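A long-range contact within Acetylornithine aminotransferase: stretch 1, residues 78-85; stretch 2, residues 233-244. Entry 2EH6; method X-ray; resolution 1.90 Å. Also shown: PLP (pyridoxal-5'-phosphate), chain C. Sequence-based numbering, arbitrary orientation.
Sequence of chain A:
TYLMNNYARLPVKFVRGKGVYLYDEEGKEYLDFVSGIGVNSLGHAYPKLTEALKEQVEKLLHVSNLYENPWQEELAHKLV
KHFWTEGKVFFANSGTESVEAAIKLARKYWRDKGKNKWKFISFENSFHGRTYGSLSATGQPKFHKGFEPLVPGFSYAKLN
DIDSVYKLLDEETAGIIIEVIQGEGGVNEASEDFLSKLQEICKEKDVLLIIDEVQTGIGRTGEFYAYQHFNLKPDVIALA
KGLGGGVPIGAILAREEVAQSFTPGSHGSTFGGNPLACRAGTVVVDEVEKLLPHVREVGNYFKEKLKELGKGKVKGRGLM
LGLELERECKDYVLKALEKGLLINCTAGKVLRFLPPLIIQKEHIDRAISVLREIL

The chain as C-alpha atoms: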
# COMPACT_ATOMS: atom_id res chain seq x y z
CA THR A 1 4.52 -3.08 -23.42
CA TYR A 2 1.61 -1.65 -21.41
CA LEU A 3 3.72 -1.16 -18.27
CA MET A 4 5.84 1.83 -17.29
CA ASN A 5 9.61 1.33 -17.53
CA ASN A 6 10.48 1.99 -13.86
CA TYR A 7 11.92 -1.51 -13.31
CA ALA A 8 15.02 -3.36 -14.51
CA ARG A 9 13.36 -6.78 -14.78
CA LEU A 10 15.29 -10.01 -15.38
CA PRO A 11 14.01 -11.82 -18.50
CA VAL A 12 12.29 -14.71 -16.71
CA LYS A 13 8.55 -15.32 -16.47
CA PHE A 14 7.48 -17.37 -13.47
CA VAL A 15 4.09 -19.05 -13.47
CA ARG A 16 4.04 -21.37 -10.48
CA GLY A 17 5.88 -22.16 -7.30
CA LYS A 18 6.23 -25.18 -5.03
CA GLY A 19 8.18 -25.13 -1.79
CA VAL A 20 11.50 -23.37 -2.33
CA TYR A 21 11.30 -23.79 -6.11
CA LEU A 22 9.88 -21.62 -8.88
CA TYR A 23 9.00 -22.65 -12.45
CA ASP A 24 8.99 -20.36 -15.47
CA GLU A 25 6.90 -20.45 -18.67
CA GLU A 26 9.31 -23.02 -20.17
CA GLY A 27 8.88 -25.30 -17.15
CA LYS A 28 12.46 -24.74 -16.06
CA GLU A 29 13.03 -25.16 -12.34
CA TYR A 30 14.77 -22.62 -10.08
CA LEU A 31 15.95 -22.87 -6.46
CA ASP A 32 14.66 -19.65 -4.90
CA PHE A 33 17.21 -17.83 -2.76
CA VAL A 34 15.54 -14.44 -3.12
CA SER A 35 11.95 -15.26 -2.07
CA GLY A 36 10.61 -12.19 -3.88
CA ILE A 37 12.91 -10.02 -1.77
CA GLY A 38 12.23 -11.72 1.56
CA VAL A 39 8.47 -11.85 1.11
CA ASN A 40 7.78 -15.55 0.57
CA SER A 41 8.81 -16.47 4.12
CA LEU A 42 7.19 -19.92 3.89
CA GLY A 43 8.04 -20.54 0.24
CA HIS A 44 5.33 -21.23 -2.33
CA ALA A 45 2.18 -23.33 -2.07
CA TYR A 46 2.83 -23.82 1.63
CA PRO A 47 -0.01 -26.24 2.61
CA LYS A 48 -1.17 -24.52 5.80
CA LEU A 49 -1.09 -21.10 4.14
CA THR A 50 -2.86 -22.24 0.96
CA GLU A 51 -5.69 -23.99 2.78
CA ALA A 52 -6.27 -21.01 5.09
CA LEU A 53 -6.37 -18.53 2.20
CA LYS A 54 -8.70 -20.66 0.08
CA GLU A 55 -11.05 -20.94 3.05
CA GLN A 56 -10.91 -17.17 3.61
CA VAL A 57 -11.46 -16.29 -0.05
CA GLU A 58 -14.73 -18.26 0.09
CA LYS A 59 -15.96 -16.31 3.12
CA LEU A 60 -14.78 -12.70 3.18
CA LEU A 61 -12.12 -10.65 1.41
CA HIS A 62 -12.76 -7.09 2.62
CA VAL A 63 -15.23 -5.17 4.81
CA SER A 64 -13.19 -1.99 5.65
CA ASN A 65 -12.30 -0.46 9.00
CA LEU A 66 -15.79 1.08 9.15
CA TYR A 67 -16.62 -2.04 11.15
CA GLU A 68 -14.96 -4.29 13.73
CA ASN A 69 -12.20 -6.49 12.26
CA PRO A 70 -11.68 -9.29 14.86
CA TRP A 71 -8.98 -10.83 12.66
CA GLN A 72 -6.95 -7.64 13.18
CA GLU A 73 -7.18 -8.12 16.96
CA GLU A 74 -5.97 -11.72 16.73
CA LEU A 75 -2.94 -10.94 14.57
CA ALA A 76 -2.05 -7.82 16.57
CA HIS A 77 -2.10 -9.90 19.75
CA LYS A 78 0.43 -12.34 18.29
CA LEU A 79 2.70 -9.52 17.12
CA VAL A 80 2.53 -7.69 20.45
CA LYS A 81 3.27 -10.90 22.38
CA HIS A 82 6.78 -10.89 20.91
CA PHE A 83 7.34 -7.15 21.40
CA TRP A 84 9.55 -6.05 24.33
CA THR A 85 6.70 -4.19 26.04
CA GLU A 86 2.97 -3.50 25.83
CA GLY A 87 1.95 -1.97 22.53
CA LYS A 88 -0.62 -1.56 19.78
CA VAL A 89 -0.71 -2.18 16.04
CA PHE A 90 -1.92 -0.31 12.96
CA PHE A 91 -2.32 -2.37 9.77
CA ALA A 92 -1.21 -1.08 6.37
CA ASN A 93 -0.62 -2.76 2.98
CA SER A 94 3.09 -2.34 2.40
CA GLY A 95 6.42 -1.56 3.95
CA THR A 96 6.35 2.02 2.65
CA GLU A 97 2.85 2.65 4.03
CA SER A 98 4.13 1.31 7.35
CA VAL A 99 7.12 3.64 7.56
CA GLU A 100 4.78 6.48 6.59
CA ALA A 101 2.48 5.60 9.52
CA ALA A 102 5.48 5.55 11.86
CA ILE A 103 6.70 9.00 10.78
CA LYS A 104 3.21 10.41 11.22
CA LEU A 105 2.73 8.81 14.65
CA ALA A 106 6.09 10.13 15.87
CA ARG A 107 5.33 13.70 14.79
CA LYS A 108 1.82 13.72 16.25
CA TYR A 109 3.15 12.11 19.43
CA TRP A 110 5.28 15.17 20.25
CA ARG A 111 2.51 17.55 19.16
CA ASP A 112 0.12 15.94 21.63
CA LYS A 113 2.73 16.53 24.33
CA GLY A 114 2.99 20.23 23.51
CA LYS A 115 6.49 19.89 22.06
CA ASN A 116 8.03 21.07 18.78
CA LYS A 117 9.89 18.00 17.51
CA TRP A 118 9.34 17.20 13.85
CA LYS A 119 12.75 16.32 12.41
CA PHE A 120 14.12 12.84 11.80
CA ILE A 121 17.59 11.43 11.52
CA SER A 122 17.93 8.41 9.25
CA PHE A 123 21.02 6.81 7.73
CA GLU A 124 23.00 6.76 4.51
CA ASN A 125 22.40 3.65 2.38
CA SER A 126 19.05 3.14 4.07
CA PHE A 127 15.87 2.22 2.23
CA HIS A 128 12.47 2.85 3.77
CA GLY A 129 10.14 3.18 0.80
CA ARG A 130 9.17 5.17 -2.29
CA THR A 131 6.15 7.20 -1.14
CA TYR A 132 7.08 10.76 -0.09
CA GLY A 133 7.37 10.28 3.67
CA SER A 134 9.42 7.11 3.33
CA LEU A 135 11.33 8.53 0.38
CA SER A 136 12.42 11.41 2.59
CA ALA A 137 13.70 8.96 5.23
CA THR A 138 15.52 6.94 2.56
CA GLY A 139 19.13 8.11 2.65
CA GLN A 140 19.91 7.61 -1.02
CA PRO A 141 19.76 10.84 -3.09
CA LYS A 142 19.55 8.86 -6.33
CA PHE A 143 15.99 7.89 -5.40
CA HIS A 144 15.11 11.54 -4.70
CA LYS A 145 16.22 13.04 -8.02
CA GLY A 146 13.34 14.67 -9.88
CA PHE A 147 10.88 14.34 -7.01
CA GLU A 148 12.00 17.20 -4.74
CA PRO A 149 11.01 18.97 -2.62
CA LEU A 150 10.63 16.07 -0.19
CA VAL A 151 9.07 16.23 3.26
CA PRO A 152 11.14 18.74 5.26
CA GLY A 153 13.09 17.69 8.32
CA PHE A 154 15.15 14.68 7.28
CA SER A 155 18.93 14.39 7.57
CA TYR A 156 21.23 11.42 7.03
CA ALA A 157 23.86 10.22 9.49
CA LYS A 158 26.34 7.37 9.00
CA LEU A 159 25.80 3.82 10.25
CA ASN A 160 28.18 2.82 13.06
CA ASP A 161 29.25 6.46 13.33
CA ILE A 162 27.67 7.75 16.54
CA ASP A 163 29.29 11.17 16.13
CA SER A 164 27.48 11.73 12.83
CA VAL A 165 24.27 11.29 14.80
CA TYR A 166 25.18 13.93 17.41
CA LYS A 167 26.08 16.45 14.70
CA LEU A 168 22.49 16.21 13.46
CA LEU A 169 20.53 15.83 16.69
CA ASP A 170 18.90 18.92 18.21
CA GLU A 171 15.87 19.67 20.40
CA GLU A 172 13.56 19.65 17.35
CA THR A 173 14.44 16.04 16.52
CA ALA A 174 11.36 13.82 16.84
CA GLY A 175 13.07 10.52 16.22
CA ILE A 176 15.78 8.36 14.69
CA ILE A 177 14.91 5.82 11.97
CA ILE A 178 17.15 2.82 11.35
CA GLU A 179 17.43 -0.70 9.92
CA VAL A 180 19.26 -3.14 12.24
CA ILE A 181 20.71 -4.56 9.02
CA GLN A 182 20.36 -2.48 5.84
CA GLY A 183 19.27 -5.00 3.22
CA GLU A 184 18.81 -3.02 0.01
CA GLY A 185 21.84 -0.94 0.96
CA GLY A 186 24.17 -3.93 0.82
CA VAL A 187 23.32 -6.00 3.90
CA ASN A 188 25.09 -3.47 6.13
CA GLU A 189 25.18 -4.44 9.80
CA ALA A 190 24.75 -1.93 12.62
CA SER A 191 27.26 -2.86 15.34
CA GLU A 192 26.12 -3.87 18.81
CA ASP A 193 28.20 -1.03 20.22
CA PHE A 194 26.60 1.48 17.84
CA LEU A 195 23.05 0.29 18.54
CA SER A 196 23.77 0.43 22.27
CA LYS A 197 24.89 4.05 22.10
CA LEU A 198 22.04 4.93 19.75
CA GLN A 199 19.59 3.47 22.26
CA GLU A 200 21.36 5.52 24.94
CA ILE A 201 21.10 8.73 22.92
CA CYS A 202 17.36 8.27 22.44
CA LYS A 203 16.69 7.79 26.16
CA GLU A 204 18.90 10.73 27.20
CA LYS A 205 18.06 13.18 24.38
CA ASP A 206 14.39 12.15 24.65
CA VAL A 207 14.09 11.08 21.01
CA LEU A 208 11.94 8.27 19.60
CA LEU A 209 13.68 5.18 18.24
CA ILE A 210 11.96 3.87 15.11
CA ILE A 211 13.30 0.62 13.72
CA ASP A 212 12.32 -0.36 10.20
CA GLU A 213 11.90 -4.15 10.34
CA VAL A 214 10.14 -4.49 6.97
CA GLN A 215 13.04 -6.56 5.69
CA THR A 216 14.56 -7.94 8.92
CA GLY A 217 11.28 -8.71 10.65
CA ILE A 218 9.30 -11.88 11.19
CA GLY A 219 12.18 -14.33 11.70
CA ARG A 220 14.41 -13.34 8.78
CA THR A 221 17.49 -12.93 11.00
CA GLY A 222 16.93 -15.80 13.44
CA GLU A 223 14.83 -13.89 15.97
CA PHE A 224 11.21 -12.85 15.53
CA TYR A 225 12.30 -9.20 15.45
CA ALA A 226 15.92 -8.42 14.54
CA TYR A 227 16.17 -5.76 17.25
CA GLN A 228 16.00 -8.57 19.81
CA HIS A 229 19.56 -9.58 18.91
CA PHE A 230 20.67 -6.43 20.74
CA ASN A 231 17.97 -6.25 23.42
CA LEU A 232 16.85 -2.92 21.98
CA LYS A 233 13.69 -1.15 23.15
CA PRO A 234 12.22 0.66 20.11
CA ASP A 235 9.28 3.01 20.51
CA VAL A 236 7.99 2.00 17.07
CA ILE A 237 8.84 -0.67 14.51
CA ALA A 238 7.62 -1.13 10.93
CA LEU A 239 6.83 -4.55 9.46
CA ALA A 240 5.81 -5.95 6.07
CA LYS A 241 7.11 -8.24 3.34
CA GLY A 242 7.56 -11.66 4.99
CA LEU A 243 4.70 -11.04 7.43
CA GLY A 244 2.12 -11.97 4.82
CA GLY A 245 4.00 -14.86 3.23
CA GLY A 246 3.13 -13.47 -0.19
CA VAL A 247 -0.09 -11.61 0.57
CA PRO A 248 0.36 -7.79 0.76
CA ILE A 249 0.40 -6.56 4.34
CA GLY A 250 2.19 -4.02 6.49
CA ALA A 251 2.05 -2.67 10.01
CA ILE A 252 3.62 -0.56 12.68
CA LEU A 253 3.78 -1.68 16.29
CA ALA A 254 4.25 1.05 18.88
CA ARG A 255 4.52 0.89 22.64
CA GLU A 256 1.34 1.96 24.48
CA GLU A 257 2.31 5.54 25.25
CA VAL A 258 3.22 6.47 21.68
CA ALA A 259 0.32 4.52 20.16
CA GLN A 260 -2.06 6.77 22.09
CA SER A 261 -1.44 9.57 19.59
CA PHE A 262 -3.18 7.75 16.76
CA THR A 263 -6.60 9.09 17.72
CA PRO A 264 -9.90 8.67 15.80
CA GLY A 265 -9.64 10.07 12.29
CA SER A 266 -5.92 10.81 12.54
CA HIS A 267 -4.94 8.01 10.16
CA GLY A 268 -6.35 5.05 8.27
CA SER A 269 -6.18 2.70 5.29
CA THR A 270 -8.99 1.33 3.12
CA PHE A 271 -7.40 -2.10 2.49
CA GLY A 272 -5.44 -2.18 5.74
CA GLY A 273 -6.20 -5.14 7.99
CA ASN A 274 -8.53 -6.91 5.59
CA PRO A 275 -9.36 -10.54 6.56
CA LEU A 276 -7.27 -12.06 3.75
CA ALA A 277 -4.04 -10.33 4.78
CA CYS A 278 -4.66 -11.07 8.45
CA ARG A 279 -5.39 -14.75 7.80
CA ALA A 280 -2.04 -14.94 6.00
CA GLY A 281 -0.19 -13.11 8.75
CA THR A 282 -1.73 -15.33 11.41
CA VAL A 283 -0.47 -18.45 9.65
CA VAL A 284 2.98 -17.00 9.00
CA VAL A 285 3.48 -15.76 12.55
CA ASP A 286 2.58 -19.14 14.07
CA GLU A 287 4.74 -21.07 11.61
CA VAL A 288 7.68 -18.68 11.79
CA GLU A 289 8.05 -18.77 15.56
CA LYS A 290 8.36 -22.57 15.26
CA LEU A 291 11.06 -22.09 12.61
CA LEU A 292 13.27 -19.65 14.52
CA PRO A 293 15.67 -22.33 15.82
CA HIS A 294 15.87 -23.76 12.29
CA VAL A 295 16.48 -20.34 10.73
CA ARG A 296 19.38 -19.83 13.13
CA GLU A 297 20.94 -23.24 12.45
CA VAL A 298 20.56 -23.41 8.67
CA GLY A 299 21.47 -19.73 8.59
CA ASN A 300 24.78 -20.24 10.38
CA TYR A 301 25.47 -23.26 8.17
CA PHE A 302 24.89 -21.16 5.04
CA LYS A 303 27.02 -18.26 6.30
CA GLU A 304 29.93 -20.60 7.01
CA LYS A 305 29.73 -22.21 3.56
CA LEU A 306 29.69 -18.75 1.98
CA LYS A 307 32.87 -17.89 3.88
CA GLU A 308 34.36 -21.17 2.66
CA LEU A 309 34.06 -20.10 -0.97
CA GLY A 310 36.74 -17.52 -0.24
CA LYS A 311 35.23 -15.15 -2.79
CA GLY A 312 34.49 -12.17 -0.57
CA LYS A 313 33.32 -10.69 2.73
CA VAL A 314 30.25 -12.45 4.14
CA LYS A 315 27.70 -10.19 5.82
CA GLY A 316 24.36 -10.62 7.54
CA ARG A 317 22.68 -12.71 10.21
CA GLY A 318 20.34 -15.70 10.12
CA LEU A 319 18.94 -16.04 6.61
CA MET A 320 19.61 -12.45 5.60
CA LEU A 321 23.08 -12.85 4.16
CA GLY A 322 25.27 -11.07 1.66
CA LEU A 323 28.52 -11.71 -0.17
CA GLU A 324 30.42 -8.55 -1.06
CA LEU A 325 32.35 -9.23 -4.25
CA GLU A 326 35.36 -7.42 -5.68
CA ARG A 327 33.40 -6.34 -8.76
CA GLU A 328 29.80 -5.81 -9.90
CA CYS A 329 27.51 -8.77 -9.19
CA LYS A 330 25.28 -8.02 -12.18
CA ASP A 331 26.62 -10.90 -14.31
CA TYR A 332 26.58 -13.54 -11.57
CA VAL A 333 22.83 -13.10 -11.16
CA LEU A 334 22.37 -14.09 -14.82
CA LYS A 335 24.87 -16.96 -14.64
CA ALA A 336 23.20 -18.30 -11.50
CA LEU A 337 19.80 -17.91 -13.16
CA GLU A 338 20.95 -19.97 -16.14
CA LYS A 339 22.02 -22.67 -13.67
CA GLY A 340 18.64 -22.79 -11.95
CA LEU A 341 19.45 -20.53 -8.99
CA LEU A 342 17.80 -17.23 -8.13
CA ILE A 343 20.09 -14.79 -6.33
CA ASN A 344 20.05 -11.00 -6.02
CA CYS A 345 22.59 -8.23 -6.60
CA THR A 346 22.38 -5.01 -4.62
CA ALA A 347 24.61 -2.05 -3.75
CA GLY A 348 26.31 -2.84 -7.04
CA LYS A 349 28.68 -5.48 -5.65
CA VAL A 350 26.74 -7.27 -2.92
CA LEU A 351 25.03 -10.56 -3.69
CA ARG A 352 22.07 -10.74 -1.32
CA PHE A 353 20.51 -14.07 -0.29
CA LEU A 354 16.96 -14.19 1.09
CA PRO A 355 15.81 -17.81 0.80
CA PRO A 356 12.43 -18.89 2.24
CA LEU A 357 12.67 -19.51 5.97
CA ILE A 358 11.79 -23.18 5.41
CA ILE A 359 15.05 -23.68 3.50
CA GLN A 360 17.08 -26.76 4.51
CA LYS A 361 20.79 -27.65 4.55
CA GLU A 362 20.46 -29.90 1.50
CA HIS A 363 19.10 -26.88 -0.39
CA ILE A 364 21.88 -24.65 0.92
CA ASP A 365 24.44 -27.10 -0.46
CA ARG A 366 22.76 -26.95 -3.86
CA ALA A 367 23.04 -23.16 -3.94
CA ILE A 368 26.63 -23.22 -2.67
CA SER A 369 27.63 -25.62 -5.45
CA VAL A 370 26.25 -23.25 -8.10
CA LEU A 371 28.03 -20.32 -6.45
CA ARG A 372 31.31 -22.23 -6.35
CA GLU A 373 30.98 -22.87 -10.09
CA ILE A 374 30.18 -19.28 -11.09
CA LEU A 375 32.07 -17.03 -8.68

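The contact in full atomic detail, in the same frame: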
# COMPACT_ATOMS: atom_id res chain seq x y z
N LYS A 78 -0.73 -11.50 18.51
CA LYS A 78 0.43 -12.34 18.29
C LYS A 78 1.69 -11.51 18.06
O LYS A 78 2.78 -11.89 18.50
CB LYS A 78 0.19 -13.27 17.10
CG LYS A 78 -0.89 -14.30 17.34
CD LYS A 78 -1.32 -14.96 16.03
CE LYS A 78 -2.55 -15.84 16.22
NZ LYS A 78 -2.28 -17.01 17.10
N LEU A 79 1.55 -10.38 17.38
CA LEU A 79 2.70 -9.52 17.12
C LEU A 79 3.15 -8.80 18.39
O LEU A 79 4.35 -8.61 18.62
CB LEU A 79 2.37 -8.49 16.03
CG LEU A 79 2.18 -9.02 14.61
CD1 LEU A 79 1.72 -7.88 13.70
CD2 LEU A 79 3.48 -9.62 14.09
N VAL A 80 2.20 -8.39 19.21
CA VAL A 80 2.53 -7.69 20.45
C VAL A 80 3.18 -8.64 21.46
O VAL A 80 4.08 -8.25 22.20
CB VAL A 80 1.28 -7.03 21.08
CG1 VAL A 80 1.65 -6.34 22.39
CG2 VAL A 80 0.67 -6.02 20.10
N LYS A 81 2.73 -9.90 21.46
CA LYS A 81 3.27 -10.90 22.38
C LYS A 81 4.79 -11.02 22.28
O LYS A 81 5.46 -11.32 23.27
CB LYS A 81 2.64 -12.27 22.08
CG LYS A 81 3.17 -13.39 22.96
CD LYS A 81 2.61 -14.75 22.56
CE LYS A 81 3.08 -15.17 21.17
NZ LYS A 81 2.59 -16.53 20.82
N HIS A 82 5.34 -10.79 21.10
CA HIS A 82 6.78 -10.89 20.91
C HIS A 82 7.50 -9.56 21.08
O HIS A 82 8.73 -9.52 21.07
CB HIS A 82 7.11 -11.45 19.52
CG HIS A 82 6.93 -12.93 19.41
ND1 HIS A 82 5.70 -13.54 19.46
CD2 HIS A 82 7.84 -13.92 19.24
CE1 HIS A 82 5.85 -14.84 19.31
NE2 HIS A 82 7.14 -15.10 19.17
N PHE A 83 6.75 -8.47 21.23
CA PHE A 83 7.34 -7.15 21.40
C PHE A 83 7.92 -7.05 22.82
O PHE A 83 7.47 -7.76 23.73
CB PHE A 83 6.29 -6.07 21.16
CG PHE A 83 6.87 -4.70 20.87
CD1 PHE A 83 7.80 -4.53 19.84
CD2 PHE A 83 6.47 -3.59 21.60
CE1 PHE A 83 8.32 -3.28 19.54
CE2 PHE A 83 6.98 -2.32 21.31
CZ PHE A 83 7.90 -2.16 20.28
N TRP A 84 8.91 -6.19 23.02
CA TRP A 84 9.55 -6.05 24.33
C TRP A 84 8.66 -5.47 25.43
O TRP A 84 8.94 -5.65 26.61
CB TRP A 84 10.84 -5.22 24.22
CG TRP A 84 10.63 -3.79 23.84
CD1 TRP A 84 10.44 -3.28 22.59
CD2 TRP A 84 10.56 -2.67 24.74
NE1 TRP A 84 10.26 -1.92 22.65
CE2 TRP A 84 10.33 -1.52 23.95
CE3 TRP A 84 10.68 -2.53 26.13
CZ2 TRP A 84 10.21 -0.24 24.51
CZ3 TRP A 84 10.56 -1.25 26.69
CH2 TRP A 84 10.33 -0.12 25.88
N THR A 85 7.60 -4.76 25.05
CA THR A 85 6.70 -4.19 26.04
C THR A 85 5.28 -4.16 25.50
O THR A 85 5.02 -4.67 24.42
CB THR A 85 7.14 -2.75 26.43
OG1 THR A 85 6.34 -2.29 27.52
CG2 THR A 85 6.99 -1.80 25.25
N LYS A 233 15.04 -1.47 22.68
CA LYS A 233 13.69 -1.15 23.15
C LYS A 233 13.09 -0.03 22.30
O LYS A 233 12.88 1.08 22.77
CB LYS A 233 13.73 -0.73 24.62
CG LYS A 233 14.24 -1.82 25.55
CD LYS A 233 14.36 -1.32 26.98
CE LYS A 233 14.79 -2.44 27.92
NZ LYS A 233 16.05 -3.09 27.46
N PRO A 234 12.80 -0.33 21.03
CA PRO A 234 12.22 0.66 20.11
C PRO A 234 10.84 1.15 20.52
O PRO A 234 10.04 0.43 21.11
CB PRO A 234 12.21 -0.09 18.78
CG PRO A 234 12.01 -1.52 19.19
CD PRO A 234 12.96 -1.64 20.36
N ASP A 235 10.56 2.41 20.20
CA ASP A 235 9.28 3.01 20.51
C ASP A 235 8.29 2.59 19.41
O ASP A 235 7.10 2.43 19.66
CB ASP A 235 9.41 4.53 20.57
CG ASP A 235 10.40 4.97 21.64
OD1 ASP A 235 10.07 4.85 22.83
OD2 ASP A 235 11.51 5.42 21.29
N VAL A 236 8.81 2.41 18.20
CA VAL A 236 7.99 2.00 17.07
C VAL A 236 8.80 1.15 16.09
O VAL A 236 9.99 1.40 15.88
CB VAL A 236 7.47 3.23 16.26
CG1 VAL A 236 6.48 2.76 15.19
CG2 VAL A 236 6.80 4.23 17.19
N ILE A 237 8.17 0.14 15.52
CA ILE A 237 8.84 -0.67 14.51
C ILE A 237 7.88 -0.81 13.33
O ILE A 237 6.66 -0.74 13.50
CB ILE A 237 9.23 -2.09 15.02
CG1 ILE A 237 7.98 -2.88 15.40
CG2 ILE A 237 10.20 -1.96 16.20
CD1 ILE A 237 8.28 -4.34 15.73
N ALA A 238 8.43 -0.97 12.13
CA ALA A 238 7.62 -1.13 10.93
C ALA A 238 7.84 -2.54 10.41
O ALA A 238 8.96 -3.05 10.43
CB ALA A 238 8.04 -0.10 9.87
N LEU A 239 6.76 -3.18 9.96
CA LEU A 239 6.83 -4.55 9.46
C LEU A 239 6.08 -4.68 8.14
O LEU A 239 5.17 -3.90 7.87
CB LEU A 239 6.20 -5.51 10.46
CG LEU A 239 6.79 -5.62 11.87
CD1 LEU A 239 5.78 -6.27 12.78
CD2 LEU A 239 8.11 -6.40 11.83
N ALA A 240 6.47 -5.67 7.34
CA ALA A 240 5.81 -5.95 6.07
C ALA A 240 6.47 -7.15 5.42
O ALA A 240 6.94 -8.06 6.10
CB ALA A 240 5.87 -4.73 5.15
N LYS A 241 6.52 -7.15 4.09
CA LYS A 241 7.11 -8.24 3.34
C LYS A 241 6.76 -9.63 3.88
O LYS A 241 5.61 -10.07 3.77
CB LYS A 241 8.63 -8.05 3.26
CG LYS A 241 9.05 -6.85 2.40
CD LYS A 241 10.51 -6.92 1.96
CE LYS A 241 10.83 -5.87 0.88
NZ LYS A 241 11.08 -4.56 1.53
N GLY A 242 7.74 -10.30 4.47
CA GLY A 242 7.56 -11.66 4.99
C GLY A 242 6.39 -11.94 5.91
O GLY A 242 5.99 -13.10 6.08
N LEU A 243 5.83 -10.90 6.52
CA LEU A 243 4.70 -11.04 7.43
C LEU A 243 3.48 -11.69 6.79
O LEU A 243 2.73 -12.42 7.45
CB LEU A 243 4.31 -9.66 7.97
CG LEU A 243 3.05 -9.54 8.82
CD1 LEU A 243 3.16 -10.44 10.06
CD2 LEU A 243 2.87 -8.09 9.24
N GLY A 244 3.26 -11.41 5.51
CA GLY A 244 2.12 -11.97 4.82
C GLY A 244 2.40 -13.21 3.99
O GLY A 244 1.49 -13.74 3.36
N1 PLP C . 11.84 -0.52 4.22
C2 PLP C . 12.71 -1.55 4.18
C2A PLP C . 13.76 -1.70 5.24
C3 PLP C . 12.63 -2.50 3.14
O3 PLP C . 13.51 -3.55 3.09
C4 PLP C . 11.62 -2.35 2.13
C4A PLP C . 11.53 -3.35 1.05
C5 PLP C . 10.71 -1.21 2.23
C6 PLP C . 10.87 -0.33 3.30
C5A PLP C . 9.62 -0.99 1.19
O4P PLP C . 8.57 -1.93 1.40
P PLP C . 7.41 -1.70 0.28
O1P PLP C . 6.34 -2.69 0.53
O2P PLP C . 6.79 -0.23 0.37
O3P PLP C . 8.04 -1.92 -1.18

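The first stretch enters as helix, begun earlier in the chain, and continues into a loop carrying Phe83 and Trp84. The turn is held by the backbone hydrogen bond from Phe83 N to Val80 O, 2.8 Å, with a weaker one from His82 N to Leu79 O, 3.4 Å; a weak side-chain bond from His82 ND1 to Lys78 O, 3.5 Å, adds to it. The second stretch starts as a loop at Lys233, runs as a strand through Val236 to Leu239, and later makes a 3-10 turn at Gly242 and Leu243. The backbones are closest at the loop end, where Trp84 CA and Lys233 CA lie 6.5 Å apart; at the helical end Leu79 CA and Leu243 CA stand 10.0 Å apart. Side chains must therefore span the wider gap, while the narrower one allows a side chain to reach main chain.

At that narrow end, Trp84 does two jobs with one ring. With chi1 near +60° (p), its indole lies against Lys233 and Pro234, and NE1 donates a hydrogen bond to Pro234 O, 2.8 Å long with an angle of 150° at the hydrogen. This is the sole hydrogen bond between the stretches. The acceptor sits at the ring edge, near its plane, where an indole N-H points, so the ring's face remains free for packing. Lys233 uses it: its CB lies 3.4 Å from the centroid of the Trp84 six-membered ring and 7° off the normal, a CH-pi contact made by the aliphatic root of the chain. The rest of Lys233 extends outward, its end leading away from the first stretch, so a lysine can serve here as a hydrocarbon lid while its ammonium group stays clear of the contact. Pro234 adds an apolar surface, its CD 3.7 Å from Trp84 CD1.

Phe83 continues the contact inward. Its CB points sideways, but chi1 in the t well brings the ring nearer the second stretch, with CE1 4.1 Å from Pro234 CG and 4.0 Å from Ile237 CD1. Its CZ also comes within 3.5 Å of Pro234 O, the carbonyl that accepts from Trp84. A buried aromatic suits this place because it bridges a loop proline and a strand isoleucine without leaving a polar group unpaired.

Along the strand the side chains alternate: Ile237 and Leu239 point toward the first stretch, whereas Val236 points away. At the wide end Leu79 reaches across, its CD2 4.3 Å from Leu239 CD1 and 4.1 Å from Leu243 CD1. Three leucines thus close the gap with methyl groups alone, all buried.

The rule is graded: a polar anchor and a ring face at the partly exposed end, pure hydrocarbon in the interior, with 388 Å² buried in total. Between Leu239 and Leu243, Lys241 takes no part in the contact; its NZ is bonded covalently to PLP C4A at 1.4 Å, as befits an aminotransferase.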